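Long-range contacts in uncharacterized protein (Bacteroides eggerthii DSM 20697, PDB 4ECO), which is of unknown function but folds as a leucine-rich repeat protein and probably binds other proteins: residues L355-N359 with V379-F384; F396-S400 with T455-L459; V403-F409 with I433-I438; P458-I462 with L489-D494. The contacts are given in a common frame with arbitrary orientation. Residues are numbered along the deposited sequence.

Interaction 1 (L355-N359 with V379-F384)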
loop_
_atom_site.group_PDB
_atom_site.type_symbol
_atom_site.label_atom_id
_atom_site.label_comp_id
_atom_site.label_asym_id
_atom_site.label_seq_id
_atom_site.Cartn_x
_atom_site.Cartn_y
_atom_site.Cartn_z
ATOM N N LEU A 355 10.628 7.921 -8.413
ATOM C CA LEU A 355 9.914 6.902 -7.656
ATOM C C LEU A 355 8.821 6.215 -8.505
ATOM O O LEU A 355 8.104 6.873 -9.262
ATOM C CB LEU A 355 9.291 7.482 -6.366
ATOM C CG LEU A 355 10.256 8.066 -5.324
ATOM C CD1 LEU A 355 9.505 8.735 -4.218
ATOM C CD2 LEU A 355 11.164 7.004 -4.725
ATOM N N ALA A 356 8.714 4.884 -8.358
ATOM C CA ALA A 356 7.691 4.021 -8.967
ATOM C C ALA A 356 6.557 3.771 -7.953
ATOM O O ALA A 356 5.402 3.561 -8.323
ATOM C CB ALA A 356 8.311 2.711 -9.407
ATOM N N SER A 357 6.909 3.821 -6.660
ATOM C CA SER A 357 6.007 3.687 -5.522
ATOM C C SER A 357 6.281 4.781 -4.539
ATOM O O SER A 357 7.432 5.069 -4.274
ATOM C CB SER A 357 6.172 2.321 -4.845
ATOM O OG SER A 357 5.529 1.256 -5.532
ATOM N N LEU A 358 5.238 5.368 -3.981
ATOM C CA LEU A 358 5.322 6.353 -2.906
ATOM C C LEU A 358 4.050 6.252 -2.080
ATOM O O LEU A 358 2.944 6.295 -2.600
ATOM C CB LEU A 358 5.584 7.780 -3.405
ATOM C CG LEU A 358 5.751 8.882 -2.351
ATOM C CD1 LEU A 358 7.009 8.666 -1.496
ATOM C CD2 LEU A 358 5.766 10.241 -3.009
ATOM N N ASN A 359 4.226 6.007 -0.802
ATOM C CA ASN A 359 3.123 5.887 0.136
ATOM C C ASN A 359 3.541 6.525 1.465
ATOM O O ASN A 359 4.374 5.968 2.175
ATOM C CB ASN A 359 2.705 4.423 0.297
ATOM C CG ASN A 359 1.314 4.252 0.868
ATOM O OD1 ASN A 359 0.945 4.865 1.894
ATOM N ND2 ASN A 359 0.503 3.416 0.195
ATOM N N VAL A 379 4.549 4.090 -12.599
ATOM C CA VAL A 379 3.737 4.457 -11.422
ATOM C C VAL A 379 2.275 4.090 -11.649
ATOM O O VAL A 379 1.662 4.503 -12.639
ATOM C CB VAL A 379 3.849 5.952 -11.050
ATOM C CG1 VAL A 379 2.914 6.308 -9.903
ATOM C CG2 VAL A 379 5.279 6.340 -10.723
ATOM N N GLU A 380 1.726 3.318 -10.732
ATOM C CA GLU A 380 0.319 2.946 -10.819
ATOM C C GLU A 380 -0.452 3.830 -9.838
ATOM O O GLU A 380 -1.173 4.723 -10.279
ATOM C CB GLU A 380 0.091 1.436 -10.551
ATOM C CG GLU A 380 -1.262 0.954 -11.053
ATOM C CD GLU A 380 -1.845 -0.342 -10.517
ATOM O OE1 GLU A 380 -1.230 -0.959 -9.617
ATOM O OE2 GLU A 380 -2.936 -0.734 -10.998
ATOM N N ASN A 381 -0.244 3.621 -8.510
ATOM C CA ASN A 381 -0.926 4.355 -7.443
ATOM C C ASN A 381 0.046 4.972 -6.440
ATOM O O ASN A 381 1.067 4.356 -6.087
ATOM C CB ASN A 381 -1.900 3.433 -6.682
ATOM C CG ASN A 381 -3.074 2.919 -7.475
ATOM O OD1 ASN A 381 -3.744 3.649 -8.201
ATOM N ND2 ASN A 381 -3.395 1.655 -7.306
ATOM N N LEU A 382 -0.305 6.196 -5.965
ATOM C CA LEU A 382 0.415 6.960 -4.924
ATOM C C LEU A 382 -0.528 7.335 -3.817
ATOM O O LEU A 382 -1.741 7.482 -4.065
ATOM C CB LEU A 382 1.073 8.233 -5.457
ATOM C CG LEU A 382 2.009 8.146 -6.640
ATOM C CD1 LEU A 382 2.335 9.531 -7.113
ATOM C CD2 LEU A 382 3.268 7.349 -6.304
ATOM N N SER A 383 0.013 7.513 -2.592
ATOM C CA SER A 383 -0.819 7.900 -1.463
ATOM C C SER A 383 -0.156 8.901 -0.514
ATOM O O SER A 383 0.961 8.694 -0.017
ATOM C CB SER A 383 -1.252 6.694 -0.658
ATOM O OG SER A 383 -2.188 7.133 0.315
ATOM N N PHE A 384 -0.924 9.967 -0.234
ATOM C CA PHE A 384 -0.627 11.043 0.694
ATOM C C PHE A 384 -1.772 11.133 1.688
ATOM O O PHE A 384 -1.921 12.136 2.393
ATOM C CB PHE A 384 -0.434 12.359 -0.058
ATOM C CG PHE A 384 0.631 12.325 -1.122
ATOM C CD1 PHE A 384 0.325 11.929 -2.427
ATOM C CD2 PHE A 384 1.936 12.733 -0.839
ATOM C CE1 PHE A 384 1.308 11.924 -3.425
ATOM C CE2 PHE A 384 2.918 12.737 -1.841
ATOM C CZ PHE A 384 2.588 12.349 -3.131
#

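Interaction 2 (F396-S400 with T455-L459)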
loop_
_atom_site.group_PDB
_atom_site.type_symbol
_atom_site.label_atom_id
_atom_site.label_comp_id
_atom_site.label_asym_id
_atom_site.label_seq_id
_atom_site.Cartn_x
_atom_site.Cartn_y
_atom_site.Cartn_z
ATOM N N PHE A 396 3.568 17.223 -10.207
ATOM C CA PHE A 396 3.129 16.376 -11.315
ATOM C C PHE A 396 2.993 17.197 -12.577
ATOM O O PHE A 396 3.212 18.415 -12.539
ATOM C CB PHE A 396 1.787 15.686 -10.975
ATOM C CG PHE A 396 1.702 15.156 -9.568
ATOM C CD1 PHE A 396 2.311 13.948 -9.222
ATOM C CD2 PHE A 396 1.024 15.866 -8.585
ATOM C CE1 PHE A 396 2.243 13.460 -7.909
ATOM C CE2 PHE A 396 0.953 15.383 -7.272
ATOM C CZ PHE A 396 1.561 14.179 -6.941
ATOM N N ASP A 397 2.668 16.528 -13.705
ATOM C CA ASP A 397 2.451 17.210 -14.975
ATOM C C ASP A 397 1.342 16.518 -15.739
ATOM O O ASP A 397 1.463 15.342 -16.078
ATOM C CB ASP A 397 3.737 17.276 -15.824
ATOM C CG ASP A 397 3.735 18.330 -16.926
ATOM O OD1 ASP A 397 2.647 18.888 -17.226
ATOM O OD2 ASP A 397 4.822 18.616 -17.473
ATOM N N ALA A 398 0.265 17.259 -16.023
ATOM C CA ALA A 398 -0.860 16.751 -16.800
ATOM C C ALA A 398 -0.392 16.402 -18.211
ATOM O O ALA A 398 -0.917 15.466 -18.824
ATOM C CB ALA A 398 -1.977 17.782 -16.838
ATOM N N LYS A 399 0.651 17.115 -18.690
ATOM C CA LYS A 399 1.225 16.951 -20.024
ATOM C C LYS A 399 2.069 15.654 -20.151
ATOM O O LYS A 399 2.395 15.282 -21.277
ATOM C CB LYS A 399 2.077 18.179 -20.428
ATOM C CG LYS A 399 1.441 19.565 -20.250
ATOM C CD LYS A 399 0.190 19.852 -21.083
ATOM C CE LYS A 399 -0.453 21.185 -20.752
ATOM N NZ LYS A 399 -1.138 21.182 -19.423
ATOM N N SER A 400 2.397 14.964 -19.040
ATOM C CA SER A 400 3.171 13.720 -19.120
ATOM C C SER A 400 2.394 12.635 -19.882
ATOM O O SER A 400 1.180 12.507 -19.707
ATOM C CB SER A 400 3.554 13.215 -17.732
ATOM O OG SER A 400 4.248 11.976 -17.817
ATOM N N THR A 455 -5.919 22.461 -16.594
ATOM C CA THR A 455 -4.569 22.008 -16.972
ATOM C C THR A 455 -4.600 20.748 -17.855
ATOM O O THR A 455 -3.552 20.344 -18.374
ATOM C CB THR A 455 -3.733 21.745 -15.736
ATOM O OG1 THR A 455 -4.437 20.827 -14.905
ATOM C CG2 THR A 455 -3.416 23.025 -14.989
ATOM N N GLY A 456 -5.792 20.162 -18.016
ATOM C CA GLY A 456 -6.025 18.991 -18.846
ATOM C C GLY A 456 -5.573 17.686 -18.233
ATOM O O GLY A 456 -4.940 16.869 -18.908
ATOM N N SER A 457 -5.901 17.471 -16.954
ATOM C CA SER A 457 -5.568 16.218 -16.276
ATOM C C SER A 457 -6.451 15.126 -16.880
ATOM O O SER A 457 -7.629 15.393 -17.154
ATOM C CB SER A 457 -5.740 16.341 -14.763
ATOM O OG SER A 457 -4.931 17.393 -14.257
ATOM N N PRO A 458 -5.887 13.940 -17.219
ATOM C CA PRO A 458 -6.698 12.915 -17.890
ATOM C C PRO A 458 -7.589 12.161 -16.902
ATOM O O PRO A 458 -7.634 10.927 -16.893
ATOM C CB PRO A 458 -5.643 12.016 -18.537
ATOM C CG PRO A 458 -4.457 12.141 -17.675
ATOM C CD PRO A 458 -4.487 13.490 -17.038
ATOM N N LEU A 459 -8.334 12.912 -16.094
ATOM C CA LEU A 459 -9.203 12.365 -15.055
ATOM C C LEU A 459 -10.478 11.723 -15.605
ATOM O O LEU A 459 -11.292 12.388 -16.239
ATOM C CB LEU A 459 -9.583 13.458 -14.050
ATOM C CG LEU A 459 -8.463 13.967 -13.187
ATOM C CD1 LEU A 459 -8.848 15.259 -12.537
ATOM C CD2 LEU A 459 -8.022 12.927 -12.176
#

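Interaction 3 (V403-F409 with I433-I438)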
loop_
_atom_site.group_PDB
_atom_site.type_symbol
_atom_site.label_atom_id
_atom_site.label_comp_id
_atom_site.label_asym_id
_atom_site.label_seq_id
_atom_site.Cartn_x
_atom_site.Cartn_y
_atom_site.Cartn_z
ATOM N N VAL A 403 0.307 7.907 -17.787
ATOM C CA VAL A 403 -0.819 8.282 -16.937
ATOM C C VAL A 403 -0.915 7.301 -15.794
ATOM O O VAL A 403 -1.039 6.087 -16.011
ATOM C CB VAL A 403 -2.170 8.402 -17.711
ATOM C CG1 VAL A 403 -3.326 8.781 -16.775
ATOM C CG2 VAL A 403 -2.058 9.416 -18.834
HETATM N N MSE A 404 -0.867 7.843 -14.565
HETATM C CA MSE A 404 -1.011 7.077 -13.328
HETATM C C MSE A 404 -2.458 6.601 -13.176
HETATM O O MSE A 404 -3.376 7.207 -13.750
HETATM C CB MSE A 404 -0.586 7.932 -12.124
HETATM C CG MSE A 404 0.852 8.489 -12.233
HETATM SE SE MSE A 404 1.397 9.485 -10.646
HETATM C CE MSE A 404 0.476 11.128 -10.995
ATOM N N SER A 405 -2.660 5.494 -12.448
ATOM C CA SER A 405 -3.993 4.921 -12.224
ATOM C C SER A 405 -4.818 5.819 -11.281
ATOM O O SER A 405 -5.857 6.324 -11.706
ATOM C CB SER A 405 -3.905 3.498 -11.671
ATOM O OG SER A 405 -3.746 2.508 -12.680
ATOM N N ALA A 406 -4.344 6.048 -10.033
ATOM C CA ALA A 406 -5.045 6.843 -9.021
ATOM C C ALA A 406 -4.090 7.454 -7.997
ATOM O O ALA A 406 -3.082 6.836 -7.639
ATOM C CB ALA A 406 -6.075 5.980 -8.291
ATOM N N ILE A 407 -4.446 8.627 -7.466
ATOM C CA ILE A 407 -3.661 9.298 -6.432
ATOM C C ILE A 407 -4.588 9.570 -5.240
ATOM O O ILE A 407 -5.739 9.984 -5.416
ATOM C CB ILE A 407 -2.952 10.555 -6.981
ATOM C CG1 ILE A 407 -1.888 11.067 -6.014
ATOM C CG2 ILE A 407 -3.924 11.656 -7.465
ATOM C CD1 ILE A 407 -0.790 11.748 -6.707
ATOM N N ASP A 408 -4.126 9.232 -4.034
ATOM C CA ASP A 408 -4.958 9.376 -2.847
ATOM C C ASP A 408 -4.504 10.551 -2.022
ATOM O O ASP A 408 -3.383 10.548 -1.487
ATOM C CB ASP A 408 -4.935 8.086 -2.018
ATOM C CG ASP A 408 -6.086 7.912 -1.031
ATOM O OD1 ASP A 408 -6.708 8.930 -0.643
ATOM O OD2 ASP A 408 -6.337 6.765 -0.615
ATOM N N PHE A 409 -5.375 11.578 -1.944
ATOM C CA PHE A 409 -5.166 12.769 -1.108
ATOM C C PHE A 409 -6.249 12.855 -0.012
ATOM O O PHE A 409 -6.371 13.893 0.651
ATOM C CB PHE A 409 -5.148 14.058 -1.935
ATOM C CG PHE A 409 -3.994 14.222 -2.878
ATOM C CD1 PHE A 409 -2.741 14.592 -2.409
ATOM C CD2 PHE A 409 -4.177 14.097 -4.249
ATOM C CE1 PHE A 409 -1.672 14.767 -3.290
ATOM C CE2 PHE A 409 -3.108 14.271 -5.130
ATOM C CZ PHE A 409 -1.858 14.596 -4.645
ATOM N N ILE A 433 -2.217 17.082 -13.003
ATOM C CA ILE A 433 -1.785 15.734 -12.606
ATOM C C ILE A 433 -2.109 14.753 -13.717
ATOM O O ILE A 433 -3.247 14.702 -14.183
ATOM C CB ILE A 433 -2.411 15.247 -11.254
ATOM C CG1 ILE A 433 -2.458 16.357 -10.177
ATOM C CG2 ILE A 433 -1.693 13.980 -10.734
ATOM C CD1 ILE A 433 -3.049 15.948 -8.842
ATOM N N ASN A 434 -1.110 13.947 -14.105
ATOM C CA ASN A 434 -1.194 12.886 -15.111
ATOM C C ASN A 434 -1.725 11.621 -14.452
ATOM O O ASN A 434 -0.979 10.654 -14.234
ATOM C CB ASN A 434 0.192 12.653 -15.733
ATOM C CG ASN A 434 1.294 12.403 -14.718
ATOM O OD1 ASN A 434 1.458 13.139 -13.727
ATOM N ND2 ASN A 434 2.043 11.326 -14.925
ATOM N N VAL A 435 -3.021 11.639 -14.079
ATOM C CA VAL A 435 -3.653 10.519 -13.365
ATOM C C VAL A 435 -5.103 10.361 -13.825
ATOM O O VAL A 435 -5.748 11.341 -14.176
ATOM C CB VAL A 435 -3.538 10.699 -11.819
ATOM C CG1 VAL A 435 -4.363 11.880 -11.306
ATOM C CG2 VAL A 435 -3.914 9.427 -11.088
ATOM N N SER A 436 -5.602 9.115 -13.822
ATOM C CA SER A 436 -6.975 8.767 -14.209
ATOM C C SER A 436 -7.958 9.006 -13.045
ATOM O O SER A 436 -9.091 9.427 -13.297
ATOM C CB SER A 436 -7.053 7.311 -14.673
ATOM O OG SER A 436 -6.157 7.034 -15.741
ATOM N N SER A 437 -7.534 8.764 -11.784
ATOM C CA SER A 437 -8.436 8.939 -10.644
ATOM C C SER A 437 -7.813 9.765 -9.512
ATOM O O SER A 437 -6.669 9.534 -9.130
ATOM C CB SER A 437 -8.871 7.578 -10.097
ATOM O OG SER A 437 -9.873 7.671 -9.095
ATOM N N ILE A 438 -8.583 10.706 -8.951
ATOM C CA ILE A 438 -8.084 11.516 -7.844
ATOM C C ILE A 438 -9.066 11.358 -6.674
ATOM O O ILE A 438 -10.282 11.471 -6.833
ATOM C CB ILE A 438 -7.772 13.019 -8.210
ATOM C CG1 ILE A 438 -7.079 13.746 -7.044
ATOM C CG2 ILE A 438 -8.973 13.781 -8.739
ATOM C CD1 ILE A 438 -6.292 14.926 -7.416
#

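Interaction 4 (P458-I462 with L489-D494)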
loop_
_atom_site.group_PDB
_atom_site.type_symbol
_atom_site.label_atom_id
_atom_site.label_comp_id
_atom_site.label_asym_id
_atom_site.label_seq_id
_atom_site.Cartn_x
_atom_site.Cartn_y
_atom_site.Cartn_z
ATOM N N PRO A 458 -5.887 13.940 -17.219
ATOM C CA PRO A 458 -6.698 12.915 -17.890
ATOM C C PRO A 458 -7.589 12.161 -16.902
ATOM O O PRO A 458 -7.634 10.927 -16.893
ATOM C CB PRO A 458 -5.643 12.016 -18.537
ATOM C CG PRO A 458 -4.457 12.141 -17.675
ATOM C CD PRO A 458 -4.487 13.490 -17.038
ATOM N N LEU A 459 -8.334 12.912 -16.094
ATOM C CA LEU A 459 -9.203 12.365 -15.055
ATOM C C LEU A 459 -10.478 11.723 -15.605
ATOM O O LEU A 459 -11.292 12.388 -16.239
ATOM C CB LEU A 459 -9.583 13.458 -14.050
ATOM C CG LEU A 459 -8.463 13.967 -13.187
ATOM C CD1 LEU A 459 -8.848 15.259 -12.537
ATOM C CD2 LEU A 459 -8.022 12.927 -12.176
ATOM N N SER A 460 -10.655 10.436 -15.317
ATOM C CA SER A 460 -11.853 9.698 -15.666
ATOM C C SER A 460 -12.793 9.602 -14.425
ATOM O O SER A 460 -13.994 9.363 -14.577
ATOM C CB SER A 460 -11.510 8.313 -16.228
ATOM O OG SER A 460 -10.690 7.525 -15.382
ATOM N N SER A 461 -12.250 9.807 -13.211
ATOM C CA SER A 461 -13.022 9.765 -11.966
ATOM C C SER A 461 -12.434 10.691 -10.900
ATOM O O SER A 461 -11.207 10.822 -10.783
ATOM C CB SER A 461 -13.099 8.348 -11.417
ATOM O OG SER A 461 -11.823 7.874 -11.039
ATOM N N ILE A 462 -13.326 11.325 -10.120
ATOM C CA ILE A 462 -12.966 12.228 -9.043
ATOM C C ILE A 462 -13.819 11.923 -7.802
ATOM O O ILE A 462 -15.028 11.721 -7.892
ATOM C CB ILE A 462 -13.082 13.705 -9.481
ATOM C CG1 ILE A 462 -12.463 14.666 -8.442
ATOM C CG2 ILE A 462 -14.520 14.111 -9.887
ATOM C CD1 ILE A 462 -12.153 16.061 -8.948
ATOM N N LEU A 489 -13.314 12.798 -20.764
ATOM C CA LEU A 489 -12.902 11.557 -20.092
ATOM C C LEU A 489 -13.596 11.306 -18.753
ATOM O O LEU A 489 -13.619 10.163 -18.312
ATOM C CB LEU A 489 -11.387 11.562 -19.821
ATOM C CG LEU A 489 -10.445 11.576 -21.023
ATOM C CD1 LEU A 489 -9.054 11.900 -20.586
ATOM C CD2 LEU A 489 -10.447 10.235 -21.740
ATOM N N LEU A 490 -14.100 12.353 -18.077
ATOM C CA LEU A 490 -14.711 12.246 -16.749
ATOM C C LEU A 490 -16.012 11.446 -16.797
ATOM O O LEU A 490 -17.035 11.941 -17.288
ATOM C CB LEU A 490 -14.959 13.650 -16.152
ATOM C CG LEU A 490 -15.282 13.700 -14.653
ATOM C CD1 LEU A 490 -14.073 13.260 -13.815
ATOM C CD2 LEU A 490 -15.718 15.088 -14.257
ATOM N N THR A 491 -15.969 10.220 -16.266
ATOM C CA THR A 491 -17.119 9.311 -16.262
ATOM C C THR A 491 -17.652 9.027 -14.823
ATOM O O THR A 491 -18.751 8.489 -14.702
ATOM C CB THR A 491 -16.769 7.998 -16.987
ATOM O OG1 THR A 491 -15.673 7.361 -16.320
ATOM C CG2 THR A 491 -16.435 8.224 -18.475
ATOM N N SER A 492 -16.917 9.406 -13.752
ATOM C CA SER A 492 -17.375 9.170 -12.369
ATOM C C SER A 492 -17.147 10.398 -11.495
ATOM O O SER A 492 -16.047 10.934 -11.462
ATOM C CB SER A 492 -16.694 7.951 -11.742
ATOM O OG SER A 492 -16.982 6.748 -12.439
ATOM N N ILE A 493 -18.208 10.865 -10.812
ATOM C CA ILE A 493 -18.155 12.012 -9.919
ATOM C C ILE A 493 -18.832 11.655 -8.584
ATOM O O ILE A 493 -20.038 11.420 -8.550
ATOM C CB ILE A 493 -18.779 13.283 -10.549
ATOM C CG1 ILE A 493 -18.303 13.517 -12.023
ATOM C CG2 ILE A 493 -18.493 14.498 -9.666
ATOM C CD1 ILE A 493 -18.959 14.711 -12.737
ATOM N N ASP A 494 -18.039 11.607 -7.491
ATOM C CA ASP A 494 -18.523 11.365 -6.134
ATOM C C ASP A 494 -18.517 12.666 -5.378
ATOM O O ASP A 494 -17.458 13.264 -5.170
ATOM C CB ASP A 494 -17.690 10.314 -5.410
ATOM C CG ASP A 494 -18.449 9.551 -4.341
ATOM O OD1 ASP A 494 -19.446 10.088 -3.825
ATOM O OD2 ASP A 494 -18.018 8.428 -3.995
#

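Interaction 1 (L355-N359 with V379-F384)
Two consecutive rungs of the leucine-rich repeat solenoid meet here, strand 357-359 running beside strand 381-383 in the parallel sheet that lines one face of the coil. Their axes approach to 5.0 Å at 28°, a twist between neighbouring parallel strands. Leu358, with 79 Å² covered, is the main inward-facing residue of the contact. Its CB lies 3.7 Å from CD2 of Leu382, the equivalent leucine one repeat later, and its CD2 comes 3.8 Å from CZ of Phe384, whose ring goes on to meet that of Phe409 in the following repeat. Ser383, with 58 Å² covered, points to the other face of the sheet together with Asn359, and its backbone N donates a hydrogen bond of 3.2 Å to Leu358 O. The same carbonyl oxygen also receives a CA-H...O contact from Leu382 CA at 3.5 Å. On the N-terminal side of strands 357-359 and 381-383, Val379 (48 Å²) lies against the backbone of the preceding repeat: its CG2 is 3.2 Å from Leu355 O, and its CA is 3.6 Å from Ala356 O. Stacking of like positions from one coil to the next is what builds the continuous apolar core of such a solenoid. At the far end, Asn359 CA makes a CA-H...O contact of 3.5 Å with Ser383 O, while Asn359 ND2 lies 3.8 Å from Ser383 CB.

Interaction 2 (F396-S400 with T455-L459)
A beta turn and the C-terminal end of a short helix come together in the loops that lead into the strands of the leucine-rich repeat solenoid. Residues Asp397 to Ser400 form a type I turn, closed by Ser400 N bonding to Asp397 O at 3.1 Å; Asp397 OD1 accepts from Lys399 N at 3.0 Å, an Asx turn within the same bend. Across the contact, helix 451-454 is terminated by a Schellman motif in which Gly456 takes up a positive phi of 77°. Ala398 is the centre of the contact, with 67 Å² covered. Its CB points toward the other loop and sits 3.4 Å from Thr455 O, 3.7 Å from Gly456 O and 3.9 Å from Ser457 OG, so a small methyl group rests against backbone carbonyls and a serine hydroxyl. Lys399 reaches round from the outside, and its NZ donates a hydrogen bond of 2.8 Å to Thr455 O, placing a positive charge at the carbonyl end of the helix. Thr455 OG1 bonds back to Glu451 O and Ser457 OG to Leu452 O. Ser457 OG also bonds Ile433 N, in the repeat between the two loops, and Ala398 shares a backbone hydrogen bond with Lys431. The contact thus spans one intervening coil, between the loop leading to strand 404-408 and the link from helix 451-454 to strand 461-463.

Interaction 3 (V403-F409 with I433-I438)
Ile407 overlaps two side chains of the next leucine-rich repeat, its CG2 lying 3.9 Å from Val435 CG1 and 3.8 Å from Ile438 CG1. These residues share the inward face of the parallel sheet with Met404, a selenomethionine whose CE reaches 3.6 Å from Ile433 CG2. Phe409 extends the apolar layer: its CE2 is 4.1 Å from Ile433 CD1 and its CD2 3.9 Å from Ile438 CD1, while its ring also meets Phe384 of the previous repeat. Both segments turn a corner, at Ser405 and Ser436. Leading into it, Met404 N donates to Asn434 O at 2.8 Å, and Ser436 N to Met404 O at 2.9 Å; the corner itself is bridged by a weak bond of 3.0 Å from Ser437 N to Ser405 O. On the other face Ala406 CB and Ser437 CB lie 3.7 Å apart. Beyond the corner Ile407 N bonds Ser437 O at 2.9 Å, an oxygen that Ala406 CA also approaches to 3.1 Å.

Interaction 4 (P458-I462 with L489-D494)
Leu489 opens the second segment by pointing toward the first, its CD1 4.0 Å from Pro458 CB, and its carbonyl oxygen receives a CA-H...O contact of 3.2 Å from Ser460 CA. Leu490 follows, with CD1 packed 4.0 Å from Ile462 CG2 in the interior of the leucine-rich repeat coil. Next, Thr491 N donates a 2.7 Å hydrogen bond to Ser460 O, and Ser492 N bonds the same oxygen at 3.0 Å, so one carbonyl receives two successive amides where the loop gives way to strand 492-494. Ser492 then pairs with Ser461 in parallel register, Ser492 CB lying 3.6 Å from Ser461 CB, and Ser492 O accepts from Ile462 N at 3.1 Å. Ile493 turns to the apolar face, where its CG2 lies 4.0 Å from Ile462 CG2. Asp494 completes the ladder: its N donates to Ile462 O at 3.0 Å, with a nearly straight angle of 171°, while its carboxylate forms a salt bridge with Arg496. On the apolar side, helix 451-454 packs through Phe453 against Ile462 and Leu490. The serine-bearing side faces helix 160-168, whose Ile162 and Ile166 touch Ser492, and strand 435-439 continues the sheet beyond Ser461.

Interactions 1, 3 and 4 are successive parts of one parallel sheet: strand 381-383 pairs with 404-408, and 435-439 with 461-463, so each contact hands on to the next. Interactions 3 and 4 are buried and tied by several backbone hydrogen bonds, whereas interaction 1 is partly buried and crossed by a single one. Interaction 2 differs in kind: its centre lies about 24 Å from the centre of the chain, and it joins partly buried loops through a methyl group and the exposed Lys399; interaction 3 is nested within its loop and bonded to it through Ser457 OG and Ile433 N. Interactions 2 and 4 share Pro458 and Leu459, while Phe396 packs on Leu382 and Ile407 in the apolar core.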